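Local coordinates for replicase polyprotein 1a (Avian infectious bronchitis virus, PDB 3LD1) that is of no firmly established function but is part of nsp2 (the nsp2a fragment), a gammacoronavirus replicase protein, at residues S92-K97 with P128-W133. The protein carries 3 engineered substitutions. Numbering follows the deposited sequence.
Sequences SPFARK and PTEILW
Phe94 and Glu130 overlap side by side, their chains running opposite ways, the aliphatic part of the glutamate lying over one face of the ring. Glu130 CG sits 3.7 Å from the centroid of the Phe94 ring, 23° off its normal, a CH-pi contact displaced toward the rim at CD1. Phe94 reaches across because its CG is anti to the backbone N (chi1 -176°). Beyond CG the glutamate chain runs extended and carries the carboxylate back along the phenyl group to Lys97, whose chain, bent at chi3, comes in roughly perpendicular to it. There Lys97 NZ forms a salt bridge with Glu130 OE1 at 2.6 Å, approaching on the syn side, and a weak hydrogen bond to Glu130 OE2 at 2.9 Å. Trp133 adds its CB at the edge of the phenyl ring, 3.8 Å from Phe94 CE2, while the indole lies oblique to that ring. Ser92 caps helix 93-103, its OG accepting from Ala95 N. This is inter-helix packing in a mainly helical part of the chain: the short-segment axes come no closer than 11.6 Å and cross at 57°, so side chains bridge helices 93-103 and 128-134; Phe21 meets Phe94, and Trp133 continues onto Phe20 and helix 30-46.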
ATOM      1  N   SER A  92     -11.625   4.706  31.658  1.00 47.35           N
ATOM      2  CA  SER A  92     -10.781   5.045  30.541  1.00 47.09           C
ATOM      3  C   SER A  92     -11.397   6.224  29.812  1.00 46.97           C
ATOM      4  O   SER A  92     -12.491   6.139  29.370  1.00 46.31           O
ATOM      5  CB  SER A  92     -10.636   3.858  29.584  1.00 46.64           C
ATOM      6  OG  SER A  92     -10.069   4.346  28.371  1.00 43.42           O
ATOM      7  N   PRO A  93     -10.684   7.332  29.683  1.00 48.20           N
ATOM      8  CA  PRO A  93     -11.407   8.507  29.108  1.00 48.46           C
ATOM      9  C   PRO A  93     -11.747   8.234  27.636  1.00 47.92           C
ATOM     10  O   PRO A  93     -12.872   8.536  27.132  1.00 47.71           O
ATOM     11  CB  PRO A  93     -10.410   9.714  29.296  1.00 49.14           C
ATOM     12  CG  PRO A  93      -9.266   9.189  30.234  1.00 48.18           C
ATOM     13  CD  PRO A  93      -9.277   7.621  30.067  1.00 49.53           C
ATOM     14  N   PHE A  94     -10.786   7.632  26.963  1.00 46.22           N
ATOM     15  CA  PHE A  94     -11.025   7.106  25.630  1.00 45.65           C
ATOM     16  C   PHE A  94     -12.295   6.185  25.497  1.00 45.45           C
ATOM     17  O   PHE A  94     -13.217   6.488  24.688  1.00 45.74           O
ATOM     18  CB  PHE A  94      -9.756   6.422  25.140  1.00 44.67           C
ATOM     19  CG  PHE A  94      -9.828   5.913  23.715  1.00 45.36           C
ATOM     20  CD1 PHE A  94     -10.511   6.626  22.699  1.00 48.90           C
ATOM     21  CD2 PHE A  94      -9.172   4.739  23.353  1.00 44.64           C
ATOM     22  CE1 PHE A  94     -10.532   6.144  21.314  1.00 45.74           C
ATOM     23  CE2 PHE A  94      -9.227   4.252  21.995  1.00 46.20           C
ATOM     24  CZ  PHE A  94      -9.910   4.958  20.994  1.00 43.67           C
ATOM     25  N   ALA A  95     -12.349   5.080  26.228  1.00 44.16           N
ATOM     26  CA  ALA A  95     -13.565   4.275  26.224  1.00 45.93           C
ATOM     27  C   ALA A  95     -14.802   5.174  26.338  1.00 46.52           C
ATOM     28  O   ALA A  95     -15.709   5.059  25.551  1.00 47.65           O
ATOM     29  CB  ALA A  95     -13.574   3.214  27.356  1.00 45.47           C
ATOM     30  N   ARG A  96     -14.829   6.121  27.267  1.00 46.63           N
ATOM     31  CA  ARG A  96     -16.053   6.926  27.389  1.00 46.40           C
ATOM     32  C   ARG A  96     -16.406   7.725  26.172  1.00 44.50           C
ATOM     33  O   ARG A  96     -17.589   7.773  25.847  1.00 45.20           O
ATOM     34  CB  ARG A  96     -16.121   7.779  28.650  1.00 46.80           C
ATOM     35  CG  ARG A  96     -15.986   6.902  29.922  1.00 50.24           C
ATOM     36  CD  ARG A  96     -16.236   7.764  31.137  1.00 56.07           C
ATOM     37  NE  ARG A  96     -16.895   6.961  32.139  1.00 59.68           N
ATOM     38  CZ  ARG A  96     -17.104   7.358  33.380  1.00 60.84           C
ATOM     39  NH1 ARG A  96     -16.679   8.548  33.767  1.00 62.27           N
ATOM     40  NH2 ARG A  96     -17.716   6.555  34.224  1.00 58.08           N
ATOM     41  N   LYS A  97     -15.425   8.300  25.483  1.00 42.50           N
ATOM     42  CA  LYS A  97     -15.732   8.976  24.239  1.00 41.49           C
ATOM     43  C   LYS A  97     -16.273   7.956  23.217  1.00 42.33           C
ATOM     44  O   LYS A  97     -17.238   8.227  22.458  1.00 42.39           O
ATOM     45  CB  LYS A  97     -14.507   9.684  23.723  1.00 41.48           C
ATOM     46  CG  LYS A  97     -13.976  10.638  24.765  1.00 40.36           C
ATOM     47  CD  LYS A  97     -12.937  11.685  24.207  1.00 42.14           C
ATOM     48  CE  LYS A  97     -11.678  10.992  23.638  1.00 42.52           C
ATOM     49  NZ  LYS A  97     -10.371  11.812  23.323  1.00 40.91           N
ATOM     50  N   PRO A 128      -4.567  11.791  17.585  1.00 52.16           N
ATOM     51  CA  PRO A 128      -4.085  10.924  16.503  1.00 51.35           C
ATOM     52  C   PRO A 128      -4.052   9.478  16.881  1.00 50.55           C
ATOM     53  O   PRO A 128      -4.387   8.616  16.093  1.00 52.20           O
ATOM     54  CB  PRO A 128      -2.716  11.494  16.186  1.00 50.87           C
ATOM     55  CG  PRO A 128      -2.924  12.961  16.507  1.00 51.03           C
ATOM     56  CD  PRO A 128      -3.583  12.847  17.858  1.00 51.83           C
ATOM     57  N   THR A 129      -3.775   9.212  18.121  1.00 50.10           N
ATOM     58  CA  THR A 129      -3.664   7.850  18.606  1.00 48.75           C
ATOM     59  C   THR A 129      -5.062   7.202  18.763  1.00 48.34           C
ATOM     60  O   THR A 129      -5.298   5.974  18.503  1.00 47.99           O
ATOM     61  CB  THR A 129      -2.897   7.973  19.962  1.00 49.46           C
ATOM     62  OG1 THR A 129      -1.535   8.321  19.676  1.00 50.38           O
ATOM     63  CG2 THR A 129      -2.969   6.726  20.880  1.00 48.37           C
ATOM     64  N   GLU A 130      -6.006   8.009  19.203  1.00 46.39           N
ATOM     65  CA  GLU A 130      -7.262   7.421  19.470  1.00 45.47           C
ATOM     66  C   GLU A 130      -7.923   7.138  18.106  1.00 44.91           C
ATOM     67  O   GLU A 130      -8.567   6.115  17.945  1.00 44.19           O
ATOM     68  CB  GLU A 130      -8.099   8.343  20.339  1.00 46.39           C
ATOM     69  CG  GLU A 130      -7.737   8.393  21.836  1.00 42.68           C
ATOM     70  CD  GLU A 130      -8.390   9.601  22.507  1.00 46.45           C
ATOM     71  OE1 GLU A 130      -8.544  10.677  21.843  1.00 47.34           O
ATOM     72  OE2 GLU A 130      -8.762   9.483  23.700  1.00 52.35           O
ATOM     73  N   ILE A 131      -7.732   8.035  17.144  1.00 42.83           N
ATOM     74  CA  ILE A 131      -8.132   7.829  15.792  1.00 41.98           C
ATOM     75  C   ILE A 131      -7.591   6.535  15.248  1.00 43.14           C
ATOM     76  O   ILE A 131      -8.346   5.639  14.812  1.00 42.76           O
ATOM     77  CB  ILE A 131      -7.702   9.000  14.887  1.00 41.97           C
ATOM     78  CG1 ILE A 131      -8.351  10.309  15.414  1.00 39.34           C
ATOM     79  CG2 ILE A 131      -8.046   8.668  13.453  1.00 39.92           C
ATOM     80  CD1 ILE A 131      -8.753  11.239  14.378  1.00 34.24           C
ATOM     81  N   LEU A 132      -6.281   6.362  15.324  1.00 44.55           N
ATOM     82  CA  LEU A 132      -5.758   5.074  14.849  1.00 44.16           C
ATOM     83  C   LEU A 132      -6.450   3.880  15.517  1.00 42.37           C
ATOM     84  O   LEU A 132      -6.631   2.905  14.872  1.00 42.72           O
ATOM     85  CB  LEU A 132      -4.242   4.990  14.911  1.00 43.84           C
ATOM     86  CG  LEU A 132      -3.200   5.468  13.863  1.00 47.82           C
ATOM     87  CD1 LEU A 132      -3.636   6.077  12.453  1.00 48.50           C
ATOM     88  CD2 LEU A 132      -2.207   6.414  14.611  1.00 47.36           C
ATOM     89  N   TRP A 133      -6.855   3.933  16.771  1.00 41.92           N
ATOM     90  CA  TRP A 133      -7.477   2.738  17.379  1.00 41.78           C
ATOM     91  C   TRP A 133      -8.910   2.529  16.820  1.00 41.54           C
ATOM     92  O   TRP A 133      -9.368   1.383  16.535  1.00 40.92           O
ATOM     93  CB  TRP A 133      -7.489   2.760  18.930  1.00 42.55           C
ATOM     94  CG  TRP A 133      -6.091   2.747  19.690  1.00 44.96           C
ATOM     95  CD1 TRP A 133      -5.669   3.674  20.596  1.00 48.56           C
ATOM     96  CD2 TRP A 133      -5.013   1.766  19.626  1.00 45.99           C
ATOM     97  NE1 TRP A 133      -4.410   3.384  21.053  1.00 45.91           N
ATOM     98  CE2 TRP A 133      -3.994   2.207  20.507  1.00 45.77           C
ATOM     99  CE3 TRP A 133      -4.805   0.584  18.897  1.00 44.56           C
ATOM    100  CZ2 TRP A 133      -2.796   1.520  20.686  1.00 45.70           C
ATOM    101  CZ3 TRP A 133      -3.639  -0.119  19.104  1.00 48.44           C
ATOM    102  CH2 TRP A 133      -2.625   0.363  19.987  1.00 48.00           C
TER